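Local coordinates for uncharacterized protein (Leptotrichia buccalis, PDB 3T8K) that is of unknown function but adopts an ankyrin-type array of alpha-helical hairpins, a fold that commonly serves in binding other proteins, at residues A[43-48]-A[55-60]; A[138-143]-A[174-179]. All blocks are in the same frame, centred on the assembly; numbering follows the deposited sequence.

How the contacts relate
From the N terminus the chain runs through four helices before reaching contact 1, where residues 43-48 and 55-60 close a tight loop of six intervening residues between helix 41-45 and the longer helix 51-63. Further helices then stack on in order, helix 79-85 and helix 90-102 among them, until residues 138-143 open contact 2. Its partner 174-179 follows only after 30 residues, so it ties the C-terminal part of helix 129-140 to the last helix, 167-180. The two loops lie in series, neither nested nor crossed. The centres of contact 1 and contact 2 are about 28 Å apart, on opposite sides of the chain's centre. The nearest atoms of contact 1 and contact 2 stay about 11 Å apart.

Contact 1. Residues A[43-48]-A[55-60]; sequences YDVLRN and YKISMF
The Asn48 side-chain amide reaches across to Ile57 at its nitrogen end, with ND2 4.2 Å from Ile57 CD1, the two side chains crossing at about a right angle. The same ND2 is hydrogen-bonded to the carbonyl oxygens of Ala14 and Gly17, and OD1 to the backbone N of Asn50, so both ends of this buried amide are gripped and its rotation is fixed. Two other flat groups are covered from within their own segments. The Arg47 guanidinium turns one face to the edge of the Tyr43 ring, with Tyr43 CD2 over its centre and Arg47 CZ in the plane of that ring. Met59 CG, of a selenomethionine, lies 3.6 Å above one face of the Tyr55 ring, offset toward the rim.

Across the contact, Val45 packs its methyls on Ile57 and on the Ser58 hydroxyl oxygen. Its CG1 lies anti to its own N (chi1 178°), which turns both methyls to helix 51-63: CG2 meets Ile57 CG2 at 3.7 Å, and CG1 reaches Ser58 OG at 3.2 Å. The two helices run side by side in roughly opposite directions, consistent with the alpha-hairpin (ankyrin-type) fold of the chain. A type I beta turn runs from Val45 to Asn48, with Asn48 N bonded to Val45 O at 2.9 Å. Val45 and Ser58 are the closest backbone pair, their CA atoms 6.5 Å apart, a closeness consistent with the small serine side chain. Its hydroxyl is hydrogen-bonded to Arg54 O one turn earlier and makes no hydrogen bond to 43-48. Leu46 flanks the same oxygen with CD2 at 4.0 Å from Ser58 OG. Leu46 and Ser58 also pack on Phe100 and Leu96 of helix 90-102; Ile57 rests on Tyr19 and Phe22 of helix 19-28.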
# COMPACT_ATOMS: atom_id res chain seq x y z
N TYR A 43 1.55 -0.00 13.74
CA TYR A 43 0.96 0.40 12.47
C TYR A 43 2.06 0.71 11.45
O TYR A 43 1.98 0.29 10.30
CB TYR A 43 0.01 1.58 12.63
CG TYR A 43 -0.99 1.69 11.49
CD1 TYR A 43 -2.29 1.23 11.64
CD2 TYR A 43 -0.61 2.22 10.27
CE1 TYR A 43 -3.21 1.31 10.58
CE2 TYR A 43 -1.52 2.31 9.21
CZ TYR A 43 -2.81 1.85 9.38
OH TYR A 43 -3.70 1.93 8.33
N ASP A 44 3.10 1.43 11.87
CA ASP A 44 4.25 1.72 11.01
C ASP A 44 5.01 0.45 10.61
O ASP A 44 5.38 0.26 9.45
CB ASP A 44 5.22 2.67 11.70
CG ASP A 44 4.60 4.02 12.02
OD1 ASP A 44 3.63 4.42 11.35
OD2 ASP A 44 5.09 4.70 12.95
N VAL A 45 5.25 -0.42 11.59
CA VAL A 45 5.93 -1.68 11.32
C VAL A 45 5.24 -2.48 10.21
O VAL A 45 5.89 -3.02 9.32
CB VAL A 45 5.96 -2.56 12.57
CG1 VAL A 45 6.63 -3.89 12.26
CG2 VAL A 45 6.72 -1.84 13.69
N LEU A 46 3.92 -2.57 10.29
CA LEU A 46 3.18 -3.41 9.36
C LEU A 46 3.29 -2.90 7.93
O LEU A 46 3.00 -3.62 6.97
CB LEU A 46 1.72 -3.53 9.79
CG LEU A 46 1.59 -4.33 11.08
CD1 LEU A 46 0.21 -4.14 11.70
CD2 LEU A 46 1.90 -5.80 10.84
N ARG A 47 3.74 -1.66 7.79
CA ARG A 47 3.89 -1.05 6.47
C ARG A 47 5.27 -1.27 5.87
O ARG A 47 5.53 -0.89 4.72
CB ARG A 47 3.52 0.44 6.53
CG ARG A 47 2.04 0.65 6.78
CD ARG A 47 1.66 2.11 6.83
NE ARG A 47 2.04 2.71 8.11
CZ ARG A 47 1.73 3.95 8.48
NH1 ARG A 47 1.02 4.73 7.67
NH2 ARG A 47 2.13 4.41 9.66
N ASN A 48 6.15 -1.91 6.64
CA ASN A 48 7.45 -2.29 6.12
C ASN A 48 7.30 -3.30 4.97
O ASN A 48 6.74 -4.39 5.15
CB ASN A 48 8.30 -2.89 7.25
CG ASN A 48 9.79 -2.85 6.96
OD1 ASN A 48 10.23 -3.22 5.86
ND2 ASN A 48 10.57 -2.42 7.94
N TYR A 55 8.02 -8.99 10.17
CA TYR A 55 7.71 -10.03 11.14
C TYR A 55 8.60 -9.93 12.38
O TYR A 55 8.09 -9.90 13.50
CB TYR A 55 7.83 -11.41 10.49
CG TYR A 55 7.51 -12.55 11.42
CD1 TYR A 55 6.20 -12.96 11.62
CD2 TYR A 55 8.52 -13.23 12.11
CE1 TYR A 55 5.89 -14.01 12.48
CE2 TYR A 55 8.22 -14.28 12.96
CZ TYR A 55 6.91 -14.66 13.14
OH TYR A 55 6.61 -15.71 13.99
N LYS A 56 9.92 -9.87 12.19
CA LYS A 56 10.85 -9.85 13.32
C LYS A 56 10.62 -8.63 14.22
O LYS A 56 10.60 -8.75 15.45
CB LYS A 56 12.30 -9.88 12.84
CG LYS A 56 12.75 -11.23 12.31
CD LYS A 56 14.16 -11.15 11.73
CE LYS A 56 14.63 -12.51 11.24
NZ LYS A 56 16.02 -12.45 10.71
N ILE A 57 10.45 -7.46 13.61
CA ILE A 57 10.20 -6.24 14.38
C ILE A 57 8.84 -6.31 15.07
O ILE A 57 8.68 -5.84 16.20
CB ILE A 57 10.24 -4.98 13.48
CG1 ILE A 57 11.61 -4.86 12.81
CG2 ILE A 57 9.90 -3.73 14.28
CD1 ILE A 57 11.69 -3.79 11.74
N SER A 58 7.85 -6.89 14.39
CA SER A 58 6.52 -6.99 14.97
C SER A 58 6.55 -7.87 16.21
O SER A 58 6.00 -7.51 17.25
CB SER A 58 5.51 -7.56 13.97
OG SER A 58 5.11 -6.57 13.04
N MSE A 59 7.18 -9.03 16.08
CA MSE A 59 7.28 -9.97 17.20
C MSE A 59 8.07 -9.39 18.36
O MSE A 59 7.73 -9.61 19.52
CB MSE A 59 7.92 -11.28 16.73
CG MSE A 59 7.10 -12.01 15.69
SE MSE A 59 5.41 -12.73 16.39
CE MSE A 59 4.41 -11.12 16.78
N PHE A 60 9.12 -8.64 18.04
CA PHE A 60 9.92 -8.00 19.08
C PHE A 60 9.06 -7.04 19.89
O PHE A 60 9.05 -7.10 21.12
CB PHE A 60 11.11 -7.28 18.45
CG PHE A 60 11.90 -6.44 19.43
CD1 PHE A 60 12.97 -6.99 20.12
CD2 PHE A 60 11.56 -5.12 19.66
CE1 PHE A 60 13.70 -6.22 21.02
CE2 PHE A 60 12.29 -4.35 20.56
CZ PHE A 60 13.36 -4.90 21.24

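Contact 2. Residues A[138-143]-A[174-179]; sequences LIFSQS and EDYIKK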
# COMPACT_ATOMS: atom_id res chain seq x y z
N LEU A 138 -9.05 -18.55 11.30
CA LEU A 138 -8.89 -17.53 12.32
C LEU A 138 -9.98 -16.49 12.17
O LEU A 138 -10.68 -16.15 13.12
CB LEU A 138 -7.51 -16.86 12.21
CG LEU A 138 -6.30 -17.64 12.70
CD1 LEU A 138 -5.01 -16.91 12.34
CD2 LEU A 138 -6.39 -17.88 14.20
N ILE A 139 -10.13 -15.98 10.95
CA ILE A 139 -11.09 -14.93 10.69
C ILE A 139 -12.54 -15.36 10.93
O ILE A 139 -13.28 -14.68 11.64
CB ILE A 139 -10.92 -14.35 9.28
CG1 ILE A 139 -9.52 -13.72 9.14
CG2 ILE A 139 -12.00 -13.33 8.98
CD1 ILE A 139 -9.21 -13.22 7.74
N PHE A 140 -12.95 -16.49 10.35
CA PHE A 140 -14.34 -16.91 10.45
C PHE A 140 -14.74 -17.49 11.80
O PHE A 140 -15.91 -17.76 12.02
CB PHE A 140 -14.71 -17.85 9.29
CG PHE A 140 -14.64 -17.19 7.94
CD1 PHE A 140 -15.51 -16.16 7.62
CD2 PHE A 140 -13.69 -17.58 7.01
CE1 PHE A 140 -15.45 -15.54 6.39
CE2 PHE A 140 -13.62 -16.96 5.77
CZ PHE A 140 -14.51 -15.94 5.46
N SER A 141 -13.76 -17.66 12.70
CA SER A 141 -14.03 -18.09 14.07
C SER A 141 -14.44 -16.91 14.96
O SER A 141 -14.81 -17.10 16.12
CB SER A 141 -12.78 -18.75 14.68
OG SER A 141 -12.50 -19.98 14.04
N GLN A 142 -14.34 -15.70 14.43
CA GLN A 142 -14.72 -14.52 15.19
C GLN A 142 -16.17 -14.12 14.91
O GLN A 142 -16.58 -13.99 13.75
CB GLN A 142 -13.78 -13.35 14.84
CG GLN A 142 -12.30 -13.71 14.90
CD GLN A 142 -11.89 -14.30 16.24
OE1 GLN A 142 -12.24 -13.78 17.29
NE2 GLN A 142 -11.15 -15.40 16.20
N SER A 143 -16.93 -13.92 15.98
CA SER A 143 -18.30 -13.44 15.88
C SER A 143 -18.30 -11.98 15.46
O SER A 143 -17.42 -11.22 15.84
CB SER A 143 -18.98 -13.57 17.25
OG SER A 143 -20.28 -13.01 17.23
N GLU A 174 -20.39 -18.18 3.10
CA GLU A 174 -21.78 -18.62 3.06
C GLU A 174 -22.11 -19.41 4.32
O GLU A 174 -23.20 -19.28 4.88
CB GLU A 174 -22.07 -19.42 1.78
CG GLU A 174 -22.16 -18.54 0.53
CD GLU A 174 -22.09 -19.34 -0.76
OE1 GLU A 174 -21.97 -20.59 -0.69
OE2 GLU A 174 -22.14 -18.72 -1.84
N ASP A 175 -21.17 -20.23 4.78
CA ASP A 175 -21.39 -21.02 5.99
C ASP A 175 -21.53 -20.11 7.21
O ASP A 175 -22.33 -20.36 8.11
CB ASP A 175 -20.23 -22.00 6.24
CG ASP A 175 -20.24 -23.19 5.29
OD1 ASP A 175 -21.22 -23.39 4.53
OD2 ASP A 175 -19.23 -23.94 5.32
N TYR A 176 -20.73 -19.05 7.24
CA TYR A 176 -20.71 -18.10 8.36
C TYR A 176 -22.05 -17.37 8.40
O TYR A 176 -22.66 -17.22 9.45
CB TYR A 176 -19.57 -17.11 8.17
CG TYR A 176 -19.35 -16.13 9.31
CD1 TYR A 176 -18.39 -16.37 10.28
CD2 TYR A 176 -20.09 -14.95 9.39
CE1 TYR A 176 -18.18 -15.47 11.31
CE2 TYR A 176 -19.89 -14.05 10.42
CZ TYR A 176 -18.93 -14.32 11.38
OH TYR A 176 -18.70 -13.44 12.42
N ILE A 177 -22.49 -16.92 7.23
CA ILE A 177 -23.77 -16.24 7.12
C ILE A 177 -24.95 -17.12 7.56
O ILE A 177 -25.89 -16.64 8.20
CB ILE A 177 -23.97 -15.69 5.69
CG1 ILE A 177 -23.07 -14.47 5.50
CG2 ILE A 177 -25.43 -15.34 5.44
CD1 ILE A 177 -22.72 -14.17 4.06
N LYS A 178 -24.90 -18.41 7.24
CA LYS A 178 -25.99 -19.32 7.61
C LYS A 178 -25.91 -19.63 9.10
O LYS A 178 -26.93 -19.71 9.78
CB LYS A 178 -25.93 -20.61 6.79
CG LYS A 178 -27.10 -21.57 7.02
CD LYS A 178 -26.99 -22.75 6.07
CE LYS A 178 -27.90 -23.91 6.50
NZ LYS A 178 -29.33 -23.53 6.49
N LYS A 179 -24.70 -19.79 9.61
CA LYS A 179 -24.52 -20.06 11.03
C LYS A 179 -25.13 -18.92 11.85
O LYS A 179 -25.96 -19.16 12.74
CB LYS A 179 -23.04 -20.23 11.36
CG LYS A 179 -22.70 -20.23 12.86
CD LYS A 179 -21.20 -20.44 13.09
CE LYS A 179 -20.85 -20.47 14.58
NZ LYS A 179 -19.41 -20.83 14.78
O HOH W 1 -17.71 -20.13 12.32
O HOH W 2 -17.77 -18.18 14.21
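This is an aromatic contact with a hydrogen bond from a tyrosine hydroxyl to a backbone carbonyl, in which the last helix, 167-180, packs against the C-terminal part of helix 129-140 and the chain that follows. Tyr176, with CG anti to the backbone N (chi1 -175°), extends straight from its helix, and its hydroxyl donates to Gln142 O at 2.6 Å. The bond lies in the carbonyl plane on a lone pair, at a C=O...donor angle of 142°. Tyr176 OH is also hydrogen-bonded to the backbone N of Leu145, so it bridges two peptide groups.

The CE1 edge of the tyrosine ring faces two backbone carbonyls, Phe140 O and Gln142 O, both near its plane, with Phe140 O 3.3 Å from Tyr176 CE1. Phe140 comes in obliquely, its CD1 3.9 Å from Tyr176 CD1, which sits at the edge of the phenylalanine ring near its plane. Met172 and Met173 of helix 167-180 also touch Phe140, so the joint between these two helices, near the C-terminal end of the ankyrin-type array, is apolar beside the tyrosine's polar tip. A phenylalanine here, lacking the hydroxyl, would probably leave Gln142 O and Leu145 N without their shared partner and the chain around them less firmly held.

Phe140 O has solvent partners too: two waters donate to it, water 2 at 2.9 Å from Phe140 O, and each accepts from Lys179 NZ, linking the extended lysine to the Phe140 carbonyl. Within 138-143, the side chain of Gln142 curls back so that NE2 donates to Leu138 O at 3.2 Å, with a fairly straight N-H...O angle of 162° and the oxygen in the amide plane.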